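Local coordinates for protein member of s1p family of ribosomal proteins (Pyrococcus furiosus, PDB 5YH1) that binds a manganese ion through its DHH domain, one part of a longer protein, and probably acts as an exonuclease on nucleic acids, at residues M119-D122 / H123-G127; V33-A36 / L37-K40; D173-K176 / V177-Y180. All blocks are in the same frame, centred on the assembly; numbering follows the deposited sequence.

Contact 1 (M119-D122 / H123-G127); sequences MMED and HMRFG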
loop_
_atom_site.group_PDB
_atom_site.type_symbol
_atom_site.label_atom_id
_atom_site.label_comp_id
_atom_site.label_asym_id
_atom_site.label_seq_id
_atom_site.Cartn_x
_atom_site.Cartn_y
_atom_site.Cartn_z
HETATM N N MSE A 119 -16.261 7.719 8.139
HETATM C CA MSE A 119 -17.633 8.100 8.533
HETATM C C MSE A 119 -17.624 9.351 9.395
HETATM O O MSE A 119 -18.530 10.175 9.300
HETATM C CB MSE A 119 -18.385 6.943 9.209
HETATM C CG MSE A 119 -17.967 6.755 10.663
HETATM SE SE MSE A 119 -18.851 5.260 11.609
HETATM C CE MSE A 119 -18.273 3.729 10.513
HETATM N N MSE A 120 -16.605 9.512 10.237
HETATM C CA MSE A 120 -16.517 10.698 11.090
HETATM C C MSE A 120 -16.208 11.932 10.263
HETATM O O MSE A 120 -16.689 13.021 10.567
HETATM C CB MSE A 120 -15.497 10.487 12.207
HETATM C CG MSE A 120 -16.036 9.593 13.321
HETATM SE SE MSE A 120 -17.678 10.346 14.125
HETATM C CE MSE A 120 -16.964 12.108 14.668
ATOM N N GLU A 121 -15.434 11.787 9.192
ATOM C CA GLU A 121 -15.201 12.931 8.306
ATOM C C GLU A 121 -16.487 13.395 7.616
ATOM O O GLU A 121 -16.767 14.587 7.567
ATOM C CB GLU A 121 -14.140 12.633 7.247
ATOM C CG GLU A 121 -13.965 13.812 6.303
ATOM C CD GLU A 121 -12.704 13.751 5.479
ATOM O OE1 GLU A 121 -11.683 13.234 5.964
ATOM O OE2 GLU A 121 -12.735 14.244 4.341
ATOM N N ASP A 122 -17.248 12.458 7.053
ATOM C CA ASP A 122 -18.527 12.801 6.426
ATOM C C ASP A 122 -19.492 13.420 7.435
ATOM O O ASP A 122 -20.217 14.361 7.112
ATOM C CB ASP A 122 -19.166 11.575 5.773
ATOM C CG ASP A 122 -18.494 11.184 4.472
ATOM O OD1 ASP A 122 -17.694 11.962 3.916
ATOM O OD2 ASP A 122 -18.774 10.082 3.991
ATOM N N HIS A 123 -19.503 12.884 8.647
ATOM C CA HIS A 123 -20.310 13.434 9.718
ATOM C C HIS A 123 -19.951 14.900 9.993
ATOM O O HIS A 123 -20.806 15.773 9.918
ATOM C CB HIS A 123 -20.127 12.605 10.983
ATOM C CG HIS A 123 -20.999 13.035 12.120
ATOM N ND1 HIS A 123 -22.375 13.024 12.047
ATOM C CD2 HIS A 123 -20.690 13.475 13.362
ATOM C CE1 HIS A 123 -22.878 13.433 13.197
ATOM N NE2 HIS A 123 -21.877 13.716 14.012
HETATM N N MSE A 124 -18.682 15.164 10.270
HETATM C CA MSE A 124 -18.240 16.504 10.658
HETATM C C MSE A 124 -18.267 17.455 9.498
HETATM O O MSE A 124 -18.652 18.604 9.643
HETATM C CB MSE A 124 -16.814 16.464 11.195
HETATM C CG MSE A 124 -16.717 15.694 12.510
HETATM SE SE MSE A 124 -14.827 15.524 13.082
HETATM C CE MSE A 124 -14.055 14.299 11.757
ATOM N N ARG A 125 -17.868 16.993 8.324
ATOM C CA ARG A 125 -17.705 17.892 7.183
ATOM C C ARG A 125 -19.018 18.197 6.455
ATOM O O ARG A 125 -19.251 19.333 6.055
ATOM C CB ARG A 125 -16.695 17.290 6.219
ATOM C CG ARG A 125 -16.187 18.233 5.159
ATOM C CD ARG A 125 -15.092 17.553 4.373
ATOM N NE ARG A 125 -14.496 18.461 3.406
ATOM C CZ ARG A 125 -13.361 18.230 2.758
ATOM N NH1 ARG A 125 -12.672 17.119 2.966
ATOM N NH2 ARG A 125 -12.907 19.126 1.901
ATOM N N PHE A 126 -19.865 17.186 6.273
ATOM C CA PHE A 126 -21.107 17.353 5.516
ATOM C C PHE A 126 -22.372 17.192 6.355
ATOM O O PHE A 126 -23.459 17.331 5.829
ATOM C CB PHE A 126 -21.144 16.368 4.347
ATOM C CG PHE A 126 -19.926 16.425 3.480
ATOM C CD1 PHE A 126 -19.652 17.558 2.725
ATOM C CD2 PHE A 126 -19.044 15.354 3.422
ATOM C CE1 PHE A 126 -18.521 17.618 1.927
ATOM C CE2 PHE A 126 -17.914 15.412 2.627
ATOM C CZ PHE A 126 -17.647 16.543 1.881
ATOM N N GLY A 127 -22.239 16.889 7.643
ATOM C CA GLY A 127 -23.406 16.695 8.511
ATOM C C GLY A 127 -24.150 15.381 8.313
ATOM O O GLY A 127 -25.253 15.222 8.827
#
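H123 lies beside M120, a selenomethionine, their side chains pointing the same way along the last turns of a helix. M120 CE is 4.2 Å from H123 CD2, and M120 SE sits 5.2 Å from the ring centroid, 52° off the ring normal, an oblique sulfur-aromatic-type approach. H123 ND1 is hydrogen-bonded to D128 O just beyond the helix. M124, also a selenomethionine, donates its N-H to M120 O at 2.9 Å, while a bend at its last torsion (chi3 -69°) folds the methyl back until M124 CE is 4.1 Å from M120 CB. R125 runs extended alongside E121: the salt bridge from R125 NH1 to E121 OE2 measures 3.2 Å, in the guanidinium plane but 40° out of the carboxylate plane. R125 NH2 has a second acid, E91 of the second subunit. F126 N donates to D122 O at 3.0 Å; its ring carries R125 CG 3.9 Å above one face, and meets D122 OD1 at the edge, 3.7 Å from F126 CD2. Such i/i+3 and i/i+4 side-chain pairs line the last helical turn, which G127 ends with a positive phi suiting glycine. This C-terminal end of helix 109-126 packs M119 on P131 and M120 on L130, in the loop leading to central strand 132-136, and M120 also on Y154 after helix 145-152, while W94 from helix 92-96 of the second subunit covers E121, M124 and R125.

Contact 2 (V33-A36 / L37-K40); sequences VLEA and LKPK
V33 overlaps L37 one turn further along the helix, the two side chains side by side and pointing the same way, with V33 CG1 4.1 Å from L37 CD1. V33 reaches this position because CG1 is anti to the backbone N (chi1 174°), beside the carbonyl carbon. Under this apolar pair runs the ordinary helical bond, L37 N to V33 O at 3.0 Å, in the carbonyl plane; a second, weak bond links L37 N to L34 O. Here the bonding pattern shifts: K38 N is bonded to E35 O, three residues back, at 3.3 Å, and it stands 71° out of the carbonyl plane. P39, lacking an N-H, cannot bond to E35 O one turn back; its ring carbon CD packs 3.6 Å from A36 O. The evidence is that of a proline kink: the N atoms of P39 and K40 have no bond to the preceding turn. On the polar side E35 bends at chi2 (-59°) to lie along the extended K38 chain, and E35 OE1 is 4.0 Å from K38 NZ, a long salt bridge. A water joins the two charges more closely, donating to E35 OE2 at a short 2.5 Å and accepting from K38 NZ at 2.7 Å; the lysine's stronger partner is D24, by a salt bridge. Helix 32-53 is covered at this point by helix 199-210, through L202 on L37 and Y209 on K38, and by helix 234-245, through E235 on V33 and Y239 on L34.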
loop_
_atom_site.group_PDB
_atom_site.type_symbol
_atom_site.label_atom_id
_atom_site.label_comp_id
_atom_site.label_asym_id
_atom_site.label_seq_id
_atom_site.Cartn_x
_atom_site.Cartn_y
_atom_site.Cartn_z
ATOM N N VAL A 33 -34.550 -24.095 7.017
ATOM C CA VAL A 33 -33.555 -23.190 7.590
ATOM C C VAL A 33 -33.930 -21.733 7.301
ATOM O O VAL A 33 -34.007 -20.921 8.217
ATOM C CB VAL A 33 -32.137 -23.530 7.107
ATOM C CG1 VAL A 33 -31.132 -22.495 7.600
ATOM C CG2 VAL A 33 -31.749 -24.914 7.616
ATOM N N LEU A 34 -34.213 -21.411 6.046
ATOM C CA LEU A 34 -34.624 -20.054 5.706
ATOM C C LEU A 34 -35.899 -19.660 6.441
ATOM O O LEU A 34 -35.989 -18.538 6.957
ATOM C CB LEU A 34 -34.820 -19.889 4.210
ATOM C CG LEU A 34 -33.525 -19.826 3.401
ATOM C CD1 LEU A 34 -33.831 -19.874 1.918
ATOM C CD2 LEU A 34 -32.714 -18.574 3.738
ATOM N N GLU A 35 -36.873 -20.577 6.502
ATOM C CA GLU A 35 -38.126 -20.309 7.219
ATOM C C GLU A 35 -37.846 -19.948 8.666
ATOM O O GLU A 35 -38.405 -18.999 9.175
ATOM C CB GLU A 35 -39.099 -21.499 7.163
ATOM C CG GLU A 35 -39.719 -21.738 5.796
ATOM C CD GLU A 35 -40.518 -20.556 5.265
ATOM O OE1 GLU A 35 -41.028 -19.741 6.065
ATOM O OE2 GLU A 35 -40.650 -20.446 4.028
ATOM N N ALA A 36 -36.975 -20.701 9.316
ATOM C CA ALA A 36 -36.598 -20.408 10.692
ATOM C C ALA A 36 -35.852 -19.049 10.822
ATOM O O ALA A 36 -35.948 -18.385 11.854
ATOM C CB ALA A 36 -35.763 -21.555 11.261
ATOM N N LEU A 37 -35.136 -18.639 9.775
ATOM C CA LEU A 37 -34.380 -17.367 9.770
ATOM C C LEU A 37 -35.218 -16.170 9.337
ATOM O O LEU A 37 -34.746 -15.034 9.371
ATOM C CB LEU A 37 -33.190 -17.464 8.821
ATOM C CG LEU A 37 -32.051 -18.391 9.223
ATOM C CD1 LEU A 37 -31.050 -18.461 8.076
ATOM C CD2 LEU A 37 -31.379 -17.929 10.511
ATOM N N LYS A 38 -36.447 -16.417 8.917
ATOM C CA LYS A 38 -37.300 -15.359 8.353
ATOM C C LYS A 38 -37.449 -14.098 9.221
ATOM O O LYS A 38 -37.346 -12.988 8.704
ATOM C CB LYS A 38 -38.677 -15.918 8.040
ATOM C CG LYS A 38 -39.508 -15.079 7.093
ATOM C CD LYS A 38 -40.637 -15.954 6.586
ATOM C CE LYS A 38 -41.601 -15.208 5.699
ATOM N NZ LYS A 38 -42.274 -16.184 4.796
ATOM N N PRO A 39 -37.717 -14.257 10.526
ATOM C CA PRO A 39 -37.827 -13.050 11.351
ATOM C C PRO A 39 -36.555 -12.167 11.335
ATOM O O PRO A 39 -36.660 -10.946 11.249
ATOM C CB PRO A 39 -38.091 -13.609 12.764
ATOM C CG PRO A 39 -38.652 -14.980 12.533
ATOM C CD PRO A 39 -37.926 -15.481 11.322
ATOM N N LYS A 40 -35.383 -12.780 11.409
ATOM C CA LYS A 40 -34.126 -12.025 11.360
ATOM C C LYS A 40 -33.825 -11.498 9.963
ATOM O O LYS A 40 -33.313 -10.398 9.810
ATOM C CB LYS A 40 -32.979 -12.870 11.888
ATOM C CG LYS A 40 -33.266 -13.392 13.287
ATOM C CD LYS A 40 -32.010 -13.598 14.109
ATOM C CE LYS A 40 -31.995 -14.955 14.797
ATOM N NZ LYS A 40 -30.738 -15.134 15.584
HETATM O O HOH W 1 -41.789 -18.408 3.254
#

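Contact 3 (D173-K176 / V177-Y180); sequences DKAK and VDEY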
loop_
_atom_site.group_PDB
_atom_site.type_symbol
_atom_site.label_atom_id
_atom_site.label_comp_id
_atom_site.label_asym_id
_atom_site.label_seq_id
_atom_site.Cartn_x
_atom_site.Cartn_y
_atom_site.Cartn_z
ATOM N N ASP A 173 -29.796 -20.468 20.951
ATOM C CA ASP A 173 -29.801 -19.694 19.707
ATOM C C ASP A 173 -29.146 -18.307 19.856
ATOM O O ASP A 173 -29.509 -17.374 19.151
ATOM C CB ASP A 173 -31.232 -19.573 19.165
ATOM C CG ASP A 173 -32.188 -18.954 20.163
ATOM O OD1 ASP A 173 -31.732 -18.531 21.246
ATOM O OD2 ASP A 173 -33.399 -18.897 19.865
ATOM N N LYS A 174 -28.180 -18.187 20.764
ATOM C CA LYS A 174 -27.450 -16.935 20.941
ATOM C C LYS A 174 -25.967 -17.171 21.208
ATOM O O LYS A 174 -25.599 -17.991 22.055
ATOM C CB LYS A 174 -28.058 -16.101 22.068
ATOM C CG LYS A 174 -27.629 -14.645 22.012
ATOM C CD LYS A 174 -28.374 -13.765 23.001
ATOM C CE LYS A 174 -28.067 -12.297 22.736
ATOM N NZ LYS A 174 -28.468 -11.418 23.869
ATOM N N ALA A 175 -25.125 -16.452 20.467
ATOM C CA ALA A 175 -23.682 -16.530 20.629
ATOM C C ALA A 175 -23.143 -15.238 21.215
ATOM O O ALA A 175 -23.826 -14.217 21.226
ATOM C CB ALA A 175 -23.015 -16.805 19.294
ATOM N N LYS A 176 -21.900 -15.296 21.670
ATOM C CA LYS A 176 -21.233 -14.155 22.286
ATOM C C LYS A 176 -21.253 -12.916 21.386
ATOM O O LYS A 176 -21.580 -11.818 21.843
ATOM C CB LYS A 176 -19.794 -14.522 22.641
ATOM C CG LYS A 176 -19.123 -13.520 23.562
ATOM C CD LYS A 176 -17.688 -13.916 23.874
ATOM C CE LYS A 176 -17.062 -12.940 24.864
ATOM N NZ LYS A 176 -15.573 -13.007 24.834
ATOM N N VAL A 177 -20.942 -13.104 20.102
ATOM C CA VAL A 177 -20.900 -11.992 19.149
ATOM C C VAL A 177 -22.241 -11.273 19.030
ATOM O O VAL A 177 -22.269 -10.084 18.715
ATOM C CB VAL A 177 -20.444 -12.455 17.736
ATOM C CG1 VAL A 177 -21.528 -13.289 17.056
ATOM C CG2 VAL A 177 -20.064 -11.263 16.868
ATOM N N ASP A 178 -23.346 -11.986 19.277
ATOM C CA ASP A 178 -24.690 -11.408 19.097
ATOM C C ASP A 178 -24.982 -10.233 20.030
ATOM O O ASP A 178 -25.800 -9.367 19.703
ATOM C CB ASP A 178 -25.784 -12.469 19.271
ATOM C CG ASP A 178 -25.790 -13.498 18.151
ATOM O OD1 ASP A 178 -25.650 -13.118 16.976
ATOM O OD2 ASP A 178 -25.933 -14.694 18.448
ATOM N N GLU A 179 -24.311 -10.191 21.176
ATOM C CA GLU A 179 -24.466 -9.055 22.101
ATOM C C GLU A 179 -23.909 -7.746 21.542
ATOM O O GLU A 179 -24.258 -6.678 22.032
ATOM C CB GLU A 179 -23.804 -9.359 23.440
ATOM C CG GLU A 179 -24.458 -10.509 24.188
ATOM C CD GLU A 179 -23.660 -10.965 25.402
ATOM O OE1 GLU A 179 -22.412 -11.065 25.316
ATOM O OE2 GLU A 179 -24.290 -11.238 26.442
ATOM N N TYR A 180 -23.060 -7.820 20.516
ATOM C CA TYR A 180 -22.435 -6.621 19.961
ATOM C C TYR A 180 -23.036 -6.167 18.635
ATOM O O TYR A 180 -22.612 -5.152 18.096
ATOM C CB TYR A 180 -20.936 -6.845 19.794
ATOM C CG TYR A 180 -20.246 -7.163 21.090
ATOM C CD1 TYR A 180 -19.716 -6.152 21.885
ATOM C CD2 TYR A 180 -20.143 -8.472 21.533
ATOM C CE1 TYR A 180 -19.086 -6.442 23.085
ATOM C CE2 TYR A 180 -19.519 -8.775 22.733
ATOM C CZ TYR A 180 -18.990 -7.755 23.499
ATOM O OH TYR A 180 -18.368 -8.066 24.676
#
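D178 OD2 is gripped by two donors: A175 N, at 2.8 Å with a nearly straight N-H···O angle of 172°, and H189 NE2. The bond from A175 N arrives on the anti side of the carboxylate, 24° out of its plane, while D178 OD1 accepts from H184 ND1. With CG anti to the carbonyl carbon (chi1 -69°), the aspartate turns back over the residue three before it. D178 N in turn donates to A175 O at 3.0 Å, giving a reciprocal pair of bonds between the two residues. The first of these matches the half of a capping box in which an N3 side chain accepts from the N-cap N-H, with A175 in the N-cap place of the 3-10 turn that leaves the short, weakly bonded antiparallel pair of strands 169-171 and 174-175. With an alanine in place of D178 the carboxylate is gone, so A175 N is likely to be left without its capping partner and H184 and H189 free to turn. K174 slides past D178 in the opposite direction, its CG 3.9 Å from D178 OD2, and crosses E179 at about a right angle. Further round, E179 N bonds to K176 O at 3.2 Å, and the same oxygen lies at the edge of the Y180 ring, 3.7 Å from Y180 CD2. Y180 and V177 both rest on Y148 of helix 145-152.

Along the chain the order is contact 2, contact 1, contact 3, in series. Contacts 1 and 3, centres about 30 Å apart, belong to the DHH-family region and lie on segments connecting strands of its parallel beta-sheet: helix 109-126 runs into strand 132-136, and the 173-180 turn precedes edge strand 183-185. Contact 2, on helix 32-53, is about 36 Å from contact 1 but about 17 Å from contact 3, centre to centre. It comes closer to the metal site, the side chain of L37 lying about 8 Å from that of the manganese ligand H163 and about 14 Å from the ion. Contact 1 thus serves a subunit interface, whereas contacts 2 and 3 are internal packing that no other chain touches.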